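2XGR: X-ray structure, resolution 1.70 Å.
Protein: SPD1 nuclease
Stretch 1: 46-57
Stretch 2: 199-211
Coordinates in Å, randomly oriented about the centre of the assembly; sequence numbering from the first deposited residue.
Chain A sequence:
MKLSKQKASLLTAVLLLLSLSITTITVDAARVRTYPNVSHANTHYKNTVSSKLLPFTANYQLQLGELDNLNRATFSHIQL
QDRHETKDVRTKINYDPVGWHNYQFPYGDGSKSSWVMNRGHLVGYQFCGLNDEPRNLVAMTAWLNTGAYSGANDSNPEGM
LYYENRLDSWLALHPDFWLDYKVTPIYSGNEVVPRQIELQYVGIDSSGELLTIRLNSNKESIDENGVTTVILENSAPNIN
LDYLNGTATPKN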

# COMPACT_ATOMS: atom_id res chain seq x y z
N LYS A 46 -16.39 -0.41 -16.16
CA LYS A 46 -17.02 0.01 -14.91
C LYS A 46 -16.27 -0.72 -13.80
O LYS A 46 -15.79 -1.83 -13.98
CB LYS A 46 -18.50 -0.37 -14.85
CG LYS A 46 -19.39 0.48 -15.75
CD LYS A 46 -19.39 1.98 -15.32
CE LYS A 46 -19.76 2.88 -16.56
NZ LYS A 46 -20.16 4.29 -16.21
N ASN A 47 -16.20 -0.09 -12.63
CA ASN A 47 -15.45 -0.71 -11.52
C ASN A 47 -16.04 -2.08 -11.14
O ASN A 47 -15.33 -2.93 -10.60
CB ASN A 47 -15.49 0.24 -10.31
CG ASN A 47 -16.91 0.49 -9.81
OD1 ASN A 47 -17.62 1.42 -10.29
ND2 ASN A 47 -17.32 -0.29 -8.84
N THR A 48 -17.33 -2.31 -11.43
CA THR A 48 -17.98 -3.56 -11.05
C THR A 48 -17.48 -4.75 -11.86
O THR A 48 -17.79 -5.92 -11.53
CB THR A 48 -19.54 -3.46 -11.24
OG1 THR A 48 -19.77 -2.85 -12.50
CG2 THR A 48 -20.15 -2.54 -10.14
N VAL A 49 -16.66 -4.52 -12.88
CA VAL A 49 -16.08 -5.66 -13.57
C VAL A 49 -15.05 -6.40 -12.74
O VAL A 49 -14.81 -7.57 -12.96
CB VAL A 49 -15.41 -5.36 -14.94
CG1 VAL A 49 -16.34 -4.54 -15.81
CG2 VAL A 49 -14.03 -4.66 -14.74
N SER A 50 -14.47 -5.71 -11.75
CA SER A 50 -13.42 -6.34 -10.94
C SER A 50 -14.02 -6.82 -9.63
O SER A 50 -14.93 -6.21 -9.10
CB SER A 50 -12.35 -5.30 -10.60
OG SER A 50 -11.36 -5.94 -9.77
N SER A 51 -13.59 -7.94 -9.16
CA SER A 51 -13.98 -8.37 -7.81
C SER A 51 -12.93 -8.04 -6.77
O SER A 51 -13.04 -8.44 -5.62
CB SER A 51 -14.27 -9.90 -7.82
OG SER A 51 -13.07 -10.64 -8.09
N LYS A 52 -11.91 -7.28 -7.17
CA LYS A 52 -10.81 -6.95 -6.27
C LYS A 52 -10.95 -5.69 -5.45
O LYS A 52 -10.12 -5.50 -4.54
CB LYS A 52 -9.51 -6.83 -7.05
CG LYS A 52 -9.10 -8.16 -7.73
CD LYS A 52 -7.75 -7.93 -8.41
CE LYS A 52 -7.28 -9.20 -9.20
NZ LYS A 52 -5.95 -8.98 -9.87
N LEU A 53 -11.98 -4.88 -5.74
CA LEU A 53 -12.01 -3.48 -5.27
C LEU A 53 -13.10 -3.33 -4.20
O LEU A 53 -13.96 -4.26 -4.01
CB LEU A 53 -12.33 -2.56 -6.44
CG LEU A 53 -11.52 -2.87 -7.74
CD1 LEU A 53 -11.87 -1.84 -8.80
CD2 LEU A 53 -10.03 -2.73 -7.34
N LEU A 54 -13.07 -2.21 -3.51
CA LEU A 54 -14.21 -1.82 -2.62
C LEU A 54 -15.36 -1.34 -3.54
O LEU A 54 -15.11 -0.82 -4.66
CB LEU A 54 -13.77 -0.70 -1.68
CG LEU A 54 -12.83 -1.21 -0.60
CD1 LEU A 54 -12.33 -0.00 0.19
CD2 LEU A 54 -13.56 -2.20 0.31
N PRO A 55 -16.63 -1.53 -3.09
CA PRO A 55 -17.76 -0.96 -3.89
C PRO A 55 -17.59 0.56 -4.04
O PRO A 55 -17.08 1.24 -3.16
CB PRO A 55 -18.99 -1.29 -3.03
CG PRO A 55 -18.65 -2.59 -2.35
CD PRO A 55 -17.13 -2.27 -1.91
N PHE A 56 -17.92 1.11 -5.19
CA PHE A 56 -17.74 2.54 -5.40
C PHE A 56 -19.04 3.21 -4.95
O PHE A 56 -20.05 3.16 -5.65
CB PHE A 56 -17.53 2.83 -6.85
CG PHE A 56 -17.40 4.28 -7.16
CD1 PHE A 56 -16.47 5.06 -6.48
CD2 PHE A 56 -18.18 4.87 -8.12
CE1 PHE A 56 -16.37 6.41 -6.68
CE2 PHE A 56 -18.02 6.24 -8.39
CZ PHE A 56 -17.09 7.00 -7.66
N THR A 57 -18.98 3.85 -3.80
CA THR A 57 -20.14 4.51 -3.19
C THR A 57 -20.00 6.04 -3.32
O THR A 57 -20.89 6.77 -2.92
CB THR A 57 -20.23 4.25 -1.70
OG1 THR A 57 -18.97 4.66 -1.07
CG2 THR A 57 -20.41 2.78 -1.50
N LEU A 199 0.80 -4.71 -2.98
CA LEU A 199 0.12 -3.47 -3.12
C LEU A 199 -0.74 -3.55 -4.36
O LEU A 199 -0.23 -3.83 -5.44
CB LEU A 199 1.18 -2.33 -3.40
CG LEU A 199 2.03 -1.91 -2.18
CD1 LEU A 199 3.08 -3.01 -1.80
CD2 LEU A 199 2.77 -0.60 -2.51
N GLN A 200 -2.03 -3.19 -4.26
CA GLN A 200 -2.97 -3.31 -5.39
C GLN A 200 -3.68 -1.97 -5.56
O GLN A 200 -4.25 -1.43 -4.60
CB GLN A 200 -4.07 -4.36 -5.06
CG GLN A 200 -5.06 -4.53 -6.18
CD GLN A 200 -6.22 -5.34 -5.69
OE1 GLN A 200 -6.11 -6.57 -5.59
NE2 GLN A 200 -7.28 -4.65 -5.22
N TYR A 201 -3.60 -1.37 -6.74
CA TYR A 201 -4.19 -0.05 -6.87
C TYR A 201 -4.80 0.19 -8.24
O TYR A 201 -4.34 -0.35 -9.27
CB TYR A 201 -3.15 1.09 -6.55
CG TYR A 201 -1.82 0.91 -7.25
CD1 TYR A 201 -1.61 1.38 -8.55
CD2 TYR A 201 -0.76 0.25 -6.59
CE1 TYR A 201 -0.31 1.26 -9.16
CE2 TYR A 201 0.52 0.13 -7.25
CZ TYR A 201 0.71 0.68 -8.50
OH TYR A 201 1.96 0.52 -9.09
N VAL A 202 -5.84 1.01 -8.24
CA VAL A 202 -6.47 1.44 -9.51
C VAL A 202 -7.19 2.73 -9.19
O VAL A 202 -7.53 2.97 -7.99
CB VAL A 202 -7.41 0.40 -10.03
CG1 VAL A 202 -8.64 0.25 -9.06
CG2 VAL A 202 -7.94 0.73 -11.52
N GLY A 203 -7.40 3.58 -10.20
CA GLY A 203 -8.15 4.84 -9.96
C GLY A 203 -9.61 4.63 -10.41
O GLY A 203 -9.93 3.66 -11.13
N ILE A 204 -10.51 5.47 -9.87
CA ILE A 204 -11.91 5.42 -10.31
C ILE A 204 -12.37 6.86 -10.60
O ILE A 204 -12.12 7.77 -9.80
CB ILE A 204 -12.81 4.83 -9.21
CG1 ILE A 204 -12.33 3.42 -8.82
CG2 ILE A 204 -14.29 4.61 -9.78
CD1 ILE A 204 -13.16 2.77 -7.64
N ASP A 205 -12.91 7.09 -11.78
CA ASP A 205 -13.33 8.46 -12.10
C ASP A 205 -14.78 8.70 -11.60
O ASP A 205 -15.39 7.82 -10.98
CB ASP A 205 -13.11 8.76 -13.61
CG ASP A 205 -14.14 8.10 -14.52
OD1 ASP A 205 -15.14 7.50 -14.04
OD2 ASP A 205 -13.87 8.08 -15.74
N SER A 206 -15.29 9.91 -11.80
CA SER A 206 -16.62 10.31 -11.28
C SER A 206 -17.69 9.34 -11.75
O SER A 206 -18.70 9.13 -11.04
CB SER A 206 -16.99 11.70 -11.82
OG SER A 206 -15.87 12.54 -11.74
N SER A 207 -17.53 8.83 -12.98
CA SER A 207 -18.53 7.89 -13.52
C SER A 207 -18.31 6.44 -13.16
O SER A 207 -19.08 5.59 -13.59
CB SER A 207 -18.81 8.08 -15.01
OG SER A 207 -17.77 7.56 -15.84
N GLY A 208 -17.35 6.17 -12.25
CA GLY A 208 -17.17 4.78 -11.78
C GLY A 208 -16.33 3.94 -12.71
O GLY A 208 -16.29 2.74 -12.52
N GLU A 209 -15.63 4.53 -13.68
CA GLU A 209 -14.80 3.77 -14.60
C GLU A 209 -13.38 3.61 -14.05
O GLU A 209 -12.87 4.54 -13.42
CB GLU A 209 -14.78 4.34 -16.04
CG GLU A 209 -16.18 4.04 -16.72
CD GLU A 209 -16.38 4.57 -18.13
OE1 GLU A 209 -15.49 5.19 -18.74
OE2 GLU A 209 -17.52 4.36 -18.63
N LEU A 210 -12.75 2.47 -14.34
CA LEU A 210 -11.40 2.19 -13.81
C LEU A 210 -10.36 2.95 -14.59
O LEU A 210 -10.34 2.92 -15.86
CB LEU A 210 -11.12 0.71 -13.85
CG LEU A 210 -12.06 -0.09 -12.97
CD1 LEU A 210 -11.70 -1.58 -12.99
CD2 LEU A 210 -12.01 0.52 -11.50
N LEU A 211 -9.38 3.52 -13.86
CA LEU A 211 -8.27 4.17 -14.46
C LEU A 211 -6.98 3.41 -14.09
O LEU A 211 -6.68 3.30 -12.91
CB LEU A 211 -8.15 5.60 -13.92
CG LEU A 211 -9.48 6.40 -13.92
CD1 LEU A 211 -9.35 7.80 -13.26
CD2 LEU A 211 -10.05 6.57 -15.36

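Stretch 2 is a β-hairpin, its strands 199-204 and 209-211 joined by a type I turn from D205 to G208; stretch 1 is mostly irregular and lies along it, burying 649 Å² in all. The two backbones meet closely at one antiparallel, non-hydrogen-bonded bridge, K46 with E209 (CA to CA 4.4 Å), and directly after it N47 N donates to G208 O (2.8 Å). Stretch 1 then leaves the strand through the 3-10 segment 47-49.

The turn is braced from within: D205, with chi1 p, places OD1 to accept from E209 N (3.0 Å) and from S207 OG (3.2 Å), while G208 N donates to D205 O (2.9 Å). G208 has phi/psi of 82/13, where a CB would jam against the preceding carbonyl, which by itself calls for glycine; F56 CE2 lies 3.8 Å from G208 CA.

K46 points its CA-to-CB bond away from the hairpin, but two successive m rotamers followed by two t fold the chain back. Its NZ thereby donates to S207 O (3.1 Å) and forms a salt bridge with E209 OE2 (NZ to OE2 3.6 Å). The CA-to-CB bond of E209 runs sideways, and with chi1 m and chi2 t the end of its side chain comes nearer to stretch 1, leaving OE2 beside K46.

F56 points toward the hairpin, and chi1 t lays its ring against the turn. I204 CG2 sits over one face, 3.9 Å from the centroid of the F56 ring and only 6° off the normal, a CH-π contact. S206 O approaches the ring at its edge, 4.0 Å from F56 CE2, where the ring hydrogens carry slight positive charge.

L53, in the m,t rotamer, packs on both strands: L53 CD1 lies 3.6 Å from L210 CD2 and 3.9 Å from V202 CG1, and L53 CD2 lies 3.7 Å from V202 CG1. L210 is also m,t; its CA-to-CB bond runs sideways, but its end comes nearer to stretch 1, so that L210 CD2 packs against N47 CB (3.7 Å) and L210 CD1 against V49 CG2 (4.2 Å).

Farther along, Q200 extends through two t rotamers toward stretch 1, and its NE2 donates to K52 O (3.0 Å), satisfying a carbonyl in a segment without regular structure. K52 runs m,t,t,t, fully extended beyond chi1, so its methylene CD passes 3.5 Å from Q200 OE1 while NZ is hydrogen-bonded elsewhere in the structure. S50, chi1 t, turns OG to accept from K52 N (3.0 Å), steadying the loop that presents K52 O to the glutamine.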